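NANS (YJHS), A 9-O-acetyl N-acetylneuraminic acid esterase (Escherichia coli O157:H7 EDL933, PDB 3PT5) probably hydrolyses the 9-O-acetyl group of 9-O-acetyl-N-acetylneuraminate, an alternative sialic acid on which the bacterium can then grow. Local coordinates at residues Ala27-Ala32 / Gly191-Met196; Met33-Gly38 / Ser310-Ser315; Tyr89-Ala94 / Ala297-Glu302; Cys235-Trp240 / Ile265-Phe270. One frame throughout, in Å; residues are numbered along the deposited sequence.

Contact 1: Ala27-Ala32 / Gly191-Met196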
loop_
_atom_site.group_PDB
_atom_site.type_symbol
_atom_site.label_atom_id
_atom_site.label_comp_id
_atom_site.label_asym_id
_atom_site.label_seq_id
_atom_site.Cartn_x
_atom_site.Cartn_y
_atom_site.Cartn_z
ATOM N N ALA A 27 -4.327 -0.467 -0.194
ATOM C CA ALA A 27 -4.939 -0.546 1.135
ATOM C C ALA A 27 -4.478 -1.792 1.890
ATOM O O ALA A 27 -3.878 -2.729 1.310
ATOM C CB ALA A 27 -6.466 -0.533 0.988
ATOM N N GLY A 28 -4.739 -1.800 3.204
ATOM C CA GLY A 28 -4.368 -2.887 4.049
ATOM C C GLY A 28 -3.607 -2.471 5.277
ATOM O O GLY A 28 -3.834 -1.378 5.795
ATOM N N GLN A 29 -2.662 -3.324 5.698
ATOM C CA GLN A 29 -1.856 -3.018 6.881
ATOM C C GLN A 29 -0.389 -2.763 6.521
ATOM O O GLN A 29 -0.117 -2.335 5.407
ATOM C CB GLN A 29 -2.118 -3.999 8.031
ATOM C CG GLN A 29 -1.723 -5.446 7.832
ATOM C CD GLN A 29 -2.361 -6.318 8.909
ATOM O OE1 GLN A 29 -3.276 -7.070 8.626
ATOM N NE2 GLN A 29 -1.931 -6.153 10.154
ATOM N N SER A 30 0.532 -2.998 7.448
ATOM C CA SER A 30 1.904 -2.528 7.284
ATOM C C SER A 30 2.588 -2.886 5.978
ATOM O O SER A 30 3.318 -2.065 5.431
ATOM C CB SER A 30 2.793 -2.960 8.455
ATOM O OG SER A 30 2.910 -4.361 8.498
ATOM N N ASN A 31 2.373 -4.107 5.472
ATOM C CA ASN A 31 3.139 -4.519 4.282
ATOM C C ASN A 31 2.624 -3.952 2.961
ATOM O O ASN A 31 3.282 -4.071 1.937
ATOM C CB ASN A 31 3.346 -6.043 4.260
ATOM C CG ASN A 31 4.462 -6.462 5.190
ATOM O OD1 ASN A 31 5.536 -5.831 5.185
ATOM N ND2 ASN A 31 4.220 -7.487 6.026
ATOM N N ALA A 32 1.501 -3.262 3.015
ATOM C CA ALA A 32 0.946 -2.535 1.871
ATOM C C ALA A 32 1.569 -1.142 1.742
ATOM O O ALA A 32 1.487 -0.525 0.683
ATOM C CB ALA A 32 -0.549 -2.391 2.002
ATOM N N GLY A 191 -3.661 -9.034 6.564
ATOM C CA GLY A 191 -3.990 -10.312 7.181
ATOM C C GLY A 191 -3.150 -10.612 8.388
ATOM O O GLY A 191 -3.573 -11.356 9.286
ATOM N N GLU A 192 -1.954 -10.020 8.424
ATOM C CA GLU A 192 -0.930 -10.380 9.426
ATOM C C GLU A 192 -1.481 -10.403 10.852
ATOM O O GLU A 192 -1.281 -11.375 11.570
ATOM C CB GLU A 192 0.200 -9.366 9.392
ATOM C CG GLU A 192 1.179 -9.538 8.217
ATOM C CD GLU A 192 0.774 -8.793 6.953
ATOM O OE1 GLU A 192 -0.322 -8.205 6.883
ATOM O OE2 GLU A 192 1.596 -8.813 5.976
ATOM N N PHE A 193 -2.116 -9.317 11.279
ATOM C CA PHE A 193 -2.572 -9.275 12.697
ATOM C C PHE A 193 -3.692 -10.262 12.950
ATOM O O PHE A 193 -3.793 -10.844 14.044
ATOM C CB PHE A 193 -2.961 -7.864 13.130
ATOM C CG PHE A 193 -1.805 -7.062 13.644
ATOM C CD1 PHE A 193 -0.514 -7.277 13.160
ATOM C CD2 PHE A 193 -1.999 -6.093 14.623
ATOM C CE1 PHE A 193 0.551 -6.547 13.637
ATOM C CE2 PHE A 193 -0.924 -5.365 15.110
ATOM C CZ PHE A 193 0.340 -5.588 14.628
ATOM N N ASP A 194 -4.518 -10.474 11.945
ATOM C CA ASP A 194 -5.605 -11.466 12.077
ATOM C C ASP A 194 -5.083 -12.903 12.224
ATOM O O ASP A 194 -5.761 -13.744 12.812
ATOM C CB ASP A 194 -6.619 -11.343 10.937
ATOM C CG ASP A 194 -7.499 -10.105 11.077
ATOM O OD1 ASP A 194 -8.141 -9.931 12.147
ATOM O OD2 ASP A 194 -7.574 -9.306 10.126
ATOM N N LEU A 195 -3.884 -13.176 11.721
ATOM C CA LEU A 195 -3.262 -14.489 11.895
ATOM C C LEU A 195 -3.058 -14.854 13.352
ATOM O O LEU A 195 -2.974 -16.031 13.698
ATOM C CB LEU A 195 -1.892 -14.540 11.237
ATOM C CG LEU A 195 -1.793 -14.350 9.737
ATOM C CD1 LEU A 195 -0.315 -14.204 9.351
ATOM C CD2 LEU A 195 -2.407 -15.523 9.040
ATOM N N MET A 196 -2.926 -13.839 14.199
ATOM C CA MET A 196 -2.568 -14.029 15.601
ATOM C C MET A 196 -3.748 -14.255 16.518
ATOM O O MET A 196 -3.561 -14.714 17.642
ATOM C CB MET A 196 -1.792 -12.808 16.103
ATOM C CG MET A 196 -0.467 -12.649 15.419
ATOM S SD MET A 196 0.521 -11.389 16.228
ATOM C CE MET A 196 -0.067 -9.939 15.443
HETATM O O HOH W 1 0.101 -5.981 5.194
#

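Contact 2: Met33-Gly38 / Ser310-Ser315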
loop_
_atom_site.group_PDB
_atom_site.type_symbol
_atom_site.label_atom_id
_atom_site.label_comp_id
_atom_site.label_asym_id
_atom_site.label_seq_id
_atom_site.Cartn_x
_atom_site.Cartn_y
_atom_site.Cartn_z
ATOM N N MET A 33 2.177 -0.676 2.833
ATOM C CA MET A 33 2.608 0.713 2.930
ATOM C C MET A 33 4.082 0.830 3.286
ATOM O O MET A 33 4.837 -0.116 3.155
ATOM C CB MET A 33 1.734 1.441 3.953
ATOM C CG MET A 33 1.601 0.745 5.289
ATOM S SD MET A 33 0.720 1.762 6.493
ATOM C CE MET A 33 1.915 3.088 6.759
ATOM N N ALA A 34 4.502 2.010 3.743
ATOM C CA ALA A 34 5.900 2.281 3.888
ATOM C C ALA A 34 6.449 1.742 5.208
ATOM O O ALA A 34 6.524 2.452 6.198
ATOM C CB ALA A 34 6.127 3.812 3.780
ATOM N N TYR A 35 6.817 0.465 5.212
ATOM C CA TYR A 35 7.493 -0.153 6.338
ATOM C C TYR A 35 8.886 -0.654 5.971
ATOM O O TYR A 35 9.534 -1.263 6.773
ATOM C CB TYR A 35 6.641 -1.245 6.955
ATOM C CG TYR A 35 5.727 -0.730 8.061
ATOM C CD1 TYR A 35 4.593 0.029 7.749
ATOM C CD2 TYR A 35 6.004 -0.974 9.414
ATOM C CE1 TYR A 35 3.743 0.468 8.729
ATOM C CE2 TYR A 35 5.150 -0.521 10.411
ATOM C CZ TYR A 35 4.025 0.209 10.054
ATOM O OH TYR A 35 3.180 0.646 11.084
ATOM N N GLY A 36 9.366 -0.340 4.765
ATOM C CA GLY A 36 10.776 -0.598 4.442
ATOM C C GLY A 36 11.693 0.315 5.231
ATOM O O GLY A 36 11.529 1.545 5.193
ATOM N N GLU A 37 12.654 -0.278 5.948
ATOM C CA GLU A 37 13.544 0.511 6.833
ATOM C C GLU A 37 14.856 0.966 6.199
ATOM O O GLU A 37 15.553 1.815 6.776
ATOM C CB GLU A 37 13.805 -0.241 8.142
ATOM C CG GLU A 37 12.632 -0.210 9.081
ATOM C CD GLU A 37 12.828 -1.102 10.294
ATOM O OE1 GLU A 37 13.868 -1.820 10.421
ATOM O OE2 GLU A 37 11.943 -1.066 11.150
ATOM N N GLY A 38 15.227 0.412 5.038
ATOM C CA GLY A 38 16.401 0.872 4.344
ATOM C C GLY A 38 16.188 2.264 3.746
ATOM O O GLY A 38 15.063 2.666 3.441
ATOM N N SER A 310 11.708 -9.137 10.825
ATOM C CA SER A 310 11.297 -10.000 9.706
ATOM C C SER A 310 9.793 -9.916 9.387
ATOM O O SER A 310 9.310 -10.522 8.424
ATOM C CB SER A 310 11.672 -11.468 10.012
ATOM O OG SER A 310 11.044 -11.864 11.224
ATOM N N SER A 311 9.060 -9.117 10.145
ATOM C CA SER A 311 7.641 -9.013 9.918
ATOM C C SER A 311 7.246 -8.103 8.751
ATOM O O SER A 311 6.071 -8.124 8.312
ATOM C CB SER A 311 6.950 -8.540 11.199
ATOM O OG SER A 311 7.435 -7.254 11.567
ATOM N N HIS A 312 8.201 -7.304 8.278
ATOM C CA HIS A 312 7.962 -6.417 7.144
ATOM C C HIS A 312 8.971 -6.572 6.019
ATOM O O HIS A 312 10.172 -6.840 6.255
ATOM C CB HIS A 312 7.982 -4.958 7.566
ATOM C CG HIS A 312 7.243 -4.703 8.813
ATOM N ND1 HIS A 312 7.687 -4.461 10.064
ATOM C CD2 HIS A 312 5.868 -4.628 8.855
ATOM C CE1 HIS A 312 6.579 -4.266 10.845
ATOM N NE2 HIS A 312 5.496 -4.386 10.099
ATOM N N PHE A 313 8.475 -6.380 4.790
ATOM C CA PHE A 313 9.352 -6.400 3.608
ATOM C C PHE A 313 10.290 -5.210 3.595
ATOM O O PHE A 313 9.948 -4.141 4.104
ATOM C CB PHE A 313 8.540 -6.381 2.338
ATOM C CG PHE A 313 7.740 -7.623 2.123
ATOM C CD1 PHE A 313 8.375 -8.828 1.752
ATOM C CD2 PHE A 313 6.354 -7.553 2.209
ATOM C CE1 PHE A 313 7.607 -9.978 1.526
ATOM C CE2 PHE A 313 5.564 -8.695 1.958
ATOM C CZ PHE A 313 6.207 -9.890 1.634
ATOM N N SER A 314 11.484 -5.432 3.040
ATOM C CA SER A 314 12.538 -4.400 2.991
ATOM C C SER A 314 12.229 -3.339 1.945
ATOM O O SER A 314 11.408 -3.537 1.037
ATOM C CB SER A 314 13.903 -5.041 2.659
ATOM O OG SER A 314 13.892 -5.603 1.313
ATOM N N SER A 315 12.935 -2.213 2.053
ATOM C CA SER A 315 12.834 -1.182 1.022
ATOM C C SER A 315 13.232 -1.729 -0.353
ATOM O O SER A 315 12.567 -1.453 -1.348
ATOM C CB SER A 315 13.736 -0.006 1.399
ATOM O OG SER A 315 13.362 0.498 2.668
HETATM O O HOH W 2 14.670 -2.293 4.309
#

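Contact 3: Tyr89-Ala94 / Ala297-Glu302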
loop_
_atom_site.group_PDB
_atom_site.type_symbol
_atom_site.label_atom_id
_atom_site.label_comp_id
_atom_site.label_asym_id
_atom_site.label_seq_id
_atom_site.Cartn_x
_atom_site.Cartn_y
_atom_site.Cartn_z
ATOM N N TYR A 89 9.752 8.547 10.414
ATOM C CA TYR A 89 10.574 7.420 10.815
ATOM C C TYR A 89 11.868 7.406 10.003
ATOM O O TYR A 89 12.091 6.472 9.223
ATOM C CB TYR A 89 9.818 6.116 10.592
ATOM C CG TYR A 89 8.782 5.816 11.638
ATOM C CD1 TYR A 89 7.519 6.389 11.572
ATOM C CD2 TYR A 89 9.060 4.932 12.679
ATOM C CE1 TYR A 89 6.527 6.085 12.517
ATOM C CE2 TYR A 89 8.081 4.615 13.625
ATOM C CZ TYR A 89 6.832 5.220 13.552
ATOM O OH TYR A 89 5.855 4.924 14.494
ATOM N N HIS A 90 12.705 8.427 10.159
ATOM C CA HIS A 90 13.890 8.562 9.324
ATOM C C HIS A 90 14.911 7.492 9.597
ATOM O O HIS A 90 15.088 7.048 10.758
ATOM C CB HIS A 90 14.582 9.918 9.534
ATOM C CG HIS A 90 13.659 11.090 9.427
ATOM N ND1 HIS A 90 12.725 11.224 8.417
ATOM C CD2 HIS A 90 13.539 12.199 10.197
ATOM C CE1 HIS A 90 12.052 12.353 8.583
ATOM N NE2 HIS A 90 12.546 12.972 9.647
ATOM N N HIS A 91 15.612 7.104 8.531
ATOM C CA HIS A 91 16.776 6.270 8.645
ATOM C C HIS A 91 17.901 7.085 9.318
ATOM O O HIS A 91 18.047 8.278 9.045
ATOM C CB HIS A 91 17.204 5.866 7.232
ATOM C CG HIS A 91 18.237 4.807 7.209
ATOM N ND1 HIS A 91 19.576 5.076 7.387
ATOM C CD2 HIS A 91 18.140 3.466 7.034
ATOM C CE1 HIS A 91 20.265 3.953 7.307
ATOM N NE2 HIS A 91 19.416 2.957 7.094
ATOM N N PRO A 92 18.665 6.473 10.235
ATOM C CA PRO A 92 19.773 7.233 10.889
ATOM C C PRO A 92 20.750 7.944 9.936
ATOM O O PRO A 92 21.331 8.972 10.302
ATOM C CB PRO A 92 20.534 6.173 11.692
ATOM C CG PRO A 92 19.783 4.874 11.516
ATOM C CD PRO A 92 18.547 5.080 10.710
ATOM N N LEU A 93 20.959 7.384 8.751
ATOM C CA LEU A 93 21.962 7.901 7.798
ATOM C C LEU A 93 21.309 8.710 6.672
ATOM O O LEU A 93 21.914 8.913 5.614
ATOM C CB LEU A 93 22.804 6.753 7.232
ATOM C CG LEU A 93 23.429 5.748 8.214
ATOM C CD1 LEU A 93 24.211 4.702 7.416
ATOM C CD2 LEU A 93 24.304 6.430 9.322
ATOM N N ALA A 94 20.078 9.164 6.885
ATOM C CA ALA A 94 19.461 10.110 5.957
ATOM C C ALA A 94 20.061 11.508 6.162
ATOM O O ALA A 94 20.027 12.051 7.294
ATOM C CB ALA A 94 17.964 10.153 6.151
ATOM N N ALA A 297 20.081 -2.537 8.762
ATOM C CA ALA A 297 21.030 -2.928 9.795
ATOM C C ALA A 297 21.436 -1.731 10.647
ATOM O O ALA A 297 21.818 -1.923 11.796
ATOM C CB ALA A 297 22.267 -3.562 9.159
ATOM N N TYR A 298 21.302 -0.520 10.091
ATOM C CA TYR A 298 21.709 0.706 10.787
ATOM C C TYR A 298 20.681 1.234 11.767
ATOM O O TYR A 298 20.969 2.127 12.574
ATOM C CB TYR A 298 22.111 1.803 9.776
ATOM C CG TYR A 298 23.448 1.515 9.149
ATOM C CD1 TYR A 298 24.626 1.887 9.809
ATOM C CD2 TYR A 298 23.542 0.859 7.926
ATOM C CE1 TYR A 298 25.853 1.633 9.275
ATOM C CE2 TYR A 298 24.826 0.581 7.361
ATOM C CZ TYR A 298 25.963 0.979 8.071
ATOM O OH TYR A 298 27.237 0.756 7.593
ATOM N N ARG A 299 19.466 0.692 11.716
ATOM C CA ARG A 299 18.409 1.112 12.635
ATOM C C ARG A 299 18.531 0.459 14.016
ATOM O O ARG A 299 19.156 -0.579 14.178
ATOM C CB ARG A 299 17.021 0.847 12.045
ATOM C CG ARG A 299 16.757 1.670 10.802
ATOM C CD ARG A 299 15.316 2.056 10.667
ATOM N NE ARG A 299 15.017 2.723 9.405
ATOM C CZ ARG A 299 14.054 3.653 9.261
ATOM N NH1 ARG A 299 13.800 4.209 8.083
ATOM N NH2 ARG A 299 13.359 4.048 10.321
ATOM N N SER A 300 17.875 1.092 14.985
ATOM C CA SER A 300 18.004 0.749 16.399
ATOM C C SER A 300 16.612 0.947 17.010
ATOM O O SER A 300 15.758 1.538 16.367
ATOM C CB SER A 300 19.017 1.687 17.067
ATOM O OG SER A 300 20.311 1.522 16.512
ATOM N N PRO A 301 16.368 0.451 18.244
ATOM C CA PRO A 301 15.018 0.642 18.811
ATOM C C PRO A 301 14.531 2.097 18.820
ATOM O O PRO A 301 13.348 2.344 18.663
ATOM C CB PRO A 301 15.139 0.068 20.222
ATOM C CG PRO A 301 16.220 -1.007 20.067
ATOM C CD PRO A 301 17.196 -0.460 19.057
ATOM N N GLU A 302 15.450 3.045 18.959
ATOM C CA GLU A 302 15.127 4.478 18.951
ATOM C C GLU A 302 14.649 5.022 17.596
ATOM O O GLU A 302 14.156 6.146 17.519
ATOM C CB GLU A 302 16.343 5.272 19.414
ATOM C CG GLU A 302 17.521 5.112 18.449
ATOM C CD GLU A 302 18.838 5.478 19.059
ATOM O OE1 GLU A 302 18.970 6.637 19.529
ATOM O OE2 GLU A 302 19.733 4.602 19.049
#

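Contact 4: Cys235-Trp240 / Ile265-Phe270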
loop_
_atom_site.group_PDB
_atom_site.type_symbol
_atom_site.label_atom_id
_atom_site.label_comp_id
_atom_site.label_asym_id
_atom_site.label_seq_id
_atom_site.Cartn_x
_atom_site.Cartn_y
_atom_site.Cartn_z
ATOM N N CYS A 235 -4.401 -9.114 -4.287
ATOM C CA CYS A 235 -4.166 -9.360 -2.863
ATOM C C CYS A 235 -2.773 -9.955 -2.706
ATOM O O CYS A 235 -2.479 -11.042 -3.220
ATOM C CB CYS A 235 -5.235 -10.304 -2.318
ATOM S SG CYS A 235 -6.870 -9.634 -2.459
ATOM N N GLY A 236 -1.898 -9.242 -2.014
ATOM C CA GLY A 236 -0.516 -9.666 -1.891
ATOM C C GLY A 236 -0.261 -10.585 -0.714
ATOM O O GLY A 236 -0.956 -10.559 0.306
ATOM N N ASP A 237 0.790 -11.372 -0.863
ATOM C CA ASP A 237 1.251 -12.283 0.177
ATOM C C ASP A 237 1.923 -11.520 1.345
ATOM O O ASP A 237 1.952 -10.267 1.383
ATOM C CB ASP A 237 2.231 -13.270 -0.485
ATOM C CG ASP A 237 2.291 -14.647 0.204
ATOM O OD1 ASP A 237 1.666 -14.841 1.272
ATOM O OD2 ASP A 237 2.982 -15.543 -0.350
ATOM N N THR A 238 2.442 -12.266 2.307
ATOM C CA THR A 238 3.116 -11.672 3.460
ATOM C C THR A 238 4.527 -12.269 3.577
ATOM O O THR A 238 4.943 -13.053 2.710
ATOM C CB THR A 238 2.287 -11.861 4.745
ATOM O OG1 THR A 238 2.900 -11.136 5.829
ATOM C CG2 THR A 238 2.135 -13.312 5.104
ATOM N N THR A 239 5.277 -11.855 4.607
ATOM C CA THR A 239 6.666 -12.303 4.762
ATOM C C THR A 239 6.779 -13.696 5.359
ATOM O O THR A 239 5.818 -14.220 5.936
ATOM C CB THR A 239 7.503 -11.371 5.662
ATOM O OG1 THR A 239 7.218 -11.657 7.039
ATOM C CG2 THR A 239 7.211 -9.926 5.351
ATOM N N TRP A 240 7.989 -14.236 5.292
ATOM C CA TRP A 240 8.236 -15.583 5.767
ATOM C C TRP A 240 7.982 -15.718 7.248
ATOM O O TRP A 240 7.619 -16.797 7.707
ATOM C CB TRP A 240 9.668 -16.012 5.450
ATOM C CG TRP A 240 10.779 -15.213 6.083
ATOM C CD1 TRP A 240 11.516 -14.209 5.481
ATOM C CD2 TRP A 240 11.354 -15.408 7.382
ATOM N NE1 TRP A 240 12.497 -13.757 6.353
ATOM C CE2 TRP A 240 12.420 -14.479 7.515
ATOM C CE3 TRP A 240 11.073 -16.278 8.456
ATOM C CZ2 TRP A 240 13.184 -14.379 8.687
ATOM C CZ3 TRP A 240 11.844 -16.173 9.625
ATOM C CH2 TRP A 240 12.877 -15.225 9.724
ATOM N N ILE A 265 -10.516 -11.794 -7.656
ATOM C CA ILE A 265 -9.653 -11.692 -6.503
ATOM C C ILE A 265 -8.372 -12.365 -6.951
ATOM O O ILE A 265 -8.355 -13.583 -7.190
ATOM C CB ILE A 265 -10.267 -12.362 -5.238
ATOM C CG1 ILE A 265 -11.676 -11.806 -4.936
ATOM C CG2 ILE A 265 -9.297 -12.251 -4.023
ATOM C CD1 ILE A 265 -11.753 -10.331 -4.496
ATOM N N ILE A 266 -7.302 -11.573 -7.084
ATOM C CA ILE A 266 -6.083 -12.074 -7.709
ATOM C C ILE A 266 -4.948 -12.098 -6.687
ATOM O O ILE A 266 -4.529 -11.051 -6.199
ATOM C CB ILE A 266 -5.712 -11.241 -8.948
ATOM C CG1 ILE A 266 -6.842 -11.279 -9.984
ATOM C CG2 ILE A 266 -4.428 -11.747 -9.618
ATOM C CD1 ILE A 266 -7.621 -10.021 -10.012
ATOM N N PHE A 267 -4.479 -13.305 -6.374
ATOM C CA PHE A 267 -3.396 -13.490 -5.419
ATOM C C PHE A 267 -2.050 -13.166 -6.046
ATOM O O PHE A 267 -1.677 -13.693 -7.115
ATOM C CB PHE A 267 -3.384 -14.918 -4.877
ATOM C CG PHE A 267 -2.362 -15.149 -3.814
ATOM C CD1 PHE A 267 -2.413 -14.466 -2.591
ATOM C CD2 PHE A 267 -1.369 -16.099 -4.008
ATOM C CE1 PHE A 267 -1.439 -14.732 -1.595
ATOM C CE2 PHE A 267 -0.407 -16.344 -3.032
ATOM C CZ PHE A 267 -0.457 -15.687 -1.835
ATOM N N VAL A 268 -1.315 -12.278 -5.385
ATOM C CA VAL A 268 -0.014 -11.865 -5.863
ATOM C C VAL A 268 1.053 -12.347 -4.885
ATOM O O VAL A 268 1.067 -11.906 -3.751
ATOM C CB VAL A 268 0.070 -10.302 -6.029
ATOM C CG1 VAL A 268 1.447 -9.916 -6.498
ATOM C CG2 VAL A 268 -0.975 -9.800 -6.995
ATOM N N ASP A 269 1.958 -13.233 -5.312
ATOM C CA ASP A 269 3.020 -13.651 -4.416
ATOM C C ASP A 269 4.424 -13.308 -4.891
ATOM O O ASP A 269 4.598 -12.843 -6.020
ATOM C CB ASP A 269 2.849 -15.124 -4.010
ATOM C CG ASP A 269 3.061 -16.081 -5.145
ATOM O OD1 ASP A 269 3.280 -15.663 -6.300
ATOM O OD2 ASP A 269 3.019 -17.309 -4.860
ATOM N N PHE A 270 5.429 -13.491 -4.027
ATOM C CA PHE A 270 6.758 -12.927 -4.301
ATOM C C PHE A 270 7.886 -13.926 -4.204
ATOM O O PHE A 270 8.999 -13.673 -4.684
ATOM C CB PHE A 270 7.041 -11.797 -3.293
ATOM C CG PHE A 270 5.853 -10.884 -3.066
ATOM C CD1 PHE A 270 5.344 -10.141 -4.112
ATOM C CD2 PHE A 270 5.225 -10.802 -1.793
ATOM C CE1 PHE A 270 4.240 -9.312 -3.938
ATOM C CE2 PHE A 270 4.089 -9.966 -1.613
ATOM C CZ PHE A 270 3.608 -9.216 -2.693
HETATM O O HOH W 3 5.295 -14.766 -1.507
#

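Contact 1: Ala27-Ala32 / Gly191-Met196
Gln29 lies alongside Glu192, the two side chains running past each other in opposite directions, so that Gln29 CG comes to 3.2 Å from Glu192 OE1. Its CG sits in the crowded position between backbone N and carbonyl carbon (chi1 65°), and the extended remainder carries the amide to the start of Gly191-Met196. There Gln29 OE1 accepts the N-H of Gly191 at 2.9 Å, the donor standing above the carbonyl plane, while Gln29 NE2 approaches the Phe193 ring obliquely, 3.5 Å from Phe193 CD1.

Glu192 bends at chi2 (88°) and turns its carboxylate back toward Asn31. Asn31 ND2 donates to Glu192 OE2 at 2.9 Å in an almost straight bond (177°) that stays in the amide plane but reaches the carboxylate from above. A water ties the other oxygen to the same residue: it accepts from Asn31 N at 3.0 Å and donates to Glu192 OE1 at 2.8 Å. Thr238 adds a further bond to OE2, and Asn31 uses OD1 for Phe313 N.

Gln29 and Asn31 flank Ser30 in a Gly-Gln-Ser-Asn segment just after the first strand, where SGNH hydrolases carry their nucleophilic serine. With both oxygens of the buried carboxylate engaged by N-H, hydroxyl and water, Glu192 probably remains ionised and, with Ser311 O and Phe313 N, helps to fix the rotation of the Asn31 amide.

Contact 2: Met33-Gly38 / Ser310-Ser315
The ring of His312 packs against Tyr35 in the loops at one end of the central sheet, where an SGNH hydrolase is expected to keep its histidine just ahead of the last helix. Tyr35 CD2 stands over the centre of one imidazole face, 3.5 Å from His312 NE2. The two rings meet obliquely, with planes 33° apart and centroids separated by 4.6 Å, and Tyr35 CB adds an off-centre CH-pi contact to the same face. Ser311 OG lies over the rim of the opposite face, so the imidazole is held between a tyrosine and a hydroxyl; His312 also touches Ser30, consistent with a Ser-His pair of the family.

Further along, the backbones close up. Gly36 and Ser315 bring their CA atoms to 4.0 Å, an approach that a glycine, having no side chain, can make. Ser315 OG, anti to its own carbonyl carbon, reaches past Gly36 to donate to Gly38 O at 2.9 Å from above the carbonyl plane. A water between the segments accepts from Gly38 N at 2.9 Å and from Ser315 N at 2.8 Å, satisfying an amide at the first turn of helix 315-335.

A second shell sets these groups in place. Ser314 is the N-cap of that helix, its hydroxyl bonded to Ala317 N. Glu37 forms a salt bridge with Arg309 and a hydrogen bond with Thr305, and Tyr35 OH is bonded to Gln84. On the side of the tyrosine ring away from His312, Met33 SD lies in the ring plane at the edge, 4.0 Å from Tyr35 CE1.

Contact 3: Tyr89-Ala94 / Ala297-Glu302
Hydrogen bonding between the two loops converges on one carbonyl. Arg299, its chain bent at chi2 (-147°), presents its guanidinium end-on, and both terminal nitrogens grip Tyr89 O: NH2 at 2.9 Å and NH1 at 3.1 Å. The oxygen lies near the guanidinium plane, but the two donors differ as seen from the carbonyl, NH1 lying in its plane and NH2 well above it. Arg299 NH2 is also bonded to Asn303 O, and NE to Glu37 O. Within 89-94, a type I beta turn runs from His91 to Ala94, and Leu93 N donates to His91 ND1 at 3.0 Å.

Contacts with flat groups come next. Leu93 CD1 sits squarely over the face of the Tyr298 ring, 3.7 Å from its centroid and 12° off the normal, a clear CH-pi contact. His91 CA lies over one face of the Arg299 guanidinium, while the imidazole plane stands at 89° to it.

Apolar contact is sparser: Pro92 CG approaches Tyr298 CB at 4.2 Å, and Pro92 CD lies 3.9 Å from Arg299 CG.

The contact joins two surface loops through a buried arginine whose guanidinium is gripped by backbone carbonyls of Tyr89, Glu37 and Asn303. Since ND1 of His91 accepts and its NE2 is bonded to Gly295 O, the imidazole is probably neutral with its proton on NE2, which would spare it repulsion from Arg299.

Contact 4: Cys235-Trp240 / Ile265-Phe270
Strands 233-236 and 265-268 run parallel here at one edge of the central sheet, Cys235 paired with Phe267 and Gly236 with Val268. The ladder zigzags: Cys235 N donates to Ile266 O at 2.7 Å, Val268 N to Cys235 O at 2.8 Å, and Asp237 N to Val268 O at 2.9 Å, the last nearly along the C=O axis. Between these bonds Gly236 CA offers a C-H to Val268 O, the two atoms 3.3 Å apart.

On the face carrying Cys235 and Phe267, Cys235 SG touches Ile265 CG2 at 3.9 Å, and Cys235 also packs on helix 203-218. Val268 points to the other face, against helix 315-335, which gives the three-layer alpha/beta/alpha arrangement of SGNH hydrolases. Phe267, with CG anti to the backbone N (chi1 -176°), reaches beyond the paired residues until its CZ is 3.6 Å from Asp237 CG; the carboxylate is turned 61° to the ring, and OD1 lies at the ring edge. Phe270 swings back so that CE2 approaches Asp237 N, with Val268 O over one face of its ring, and it meets Phe313 with the planes nearly perpendicular.

Asp237 therefore sits among two aromatics, yet its oxygens are well served. A water donates to Asp237 OD2 at 2.7 Å and accepts from Phe270 N at 2.8 Å, Lys243 forms a salt bridge to OD2, and Tyr250 bonds OD1. Asp269 points alongside it but is paired with Arg325; two separate cations thus probably offset the repulsion between these neighbouring carboxylates and keep both ionised.

From the N terminus, strand 20-28 opens contact 1 at 27-32, and the next residues, 33-38, open contact 2; 89-94 opens contact 3. Contact 1 closes first, at 191-196, and so crosses both contact 2 and contact 3. Contact 4 then opens and closes, pairing the last two strands of the sheet. Contact 3 closes at 297-302 around it, and contact 2 closes last at 310-315, enclosing both. Spatially, contact 1 touches contact 2 through Asn31 and contact 4 through Glu192, while contact 3, linked to contact 2 by Arg299 and Glu37, lies farther out. Together they bind sheet, surface loops and the C-terminal helix.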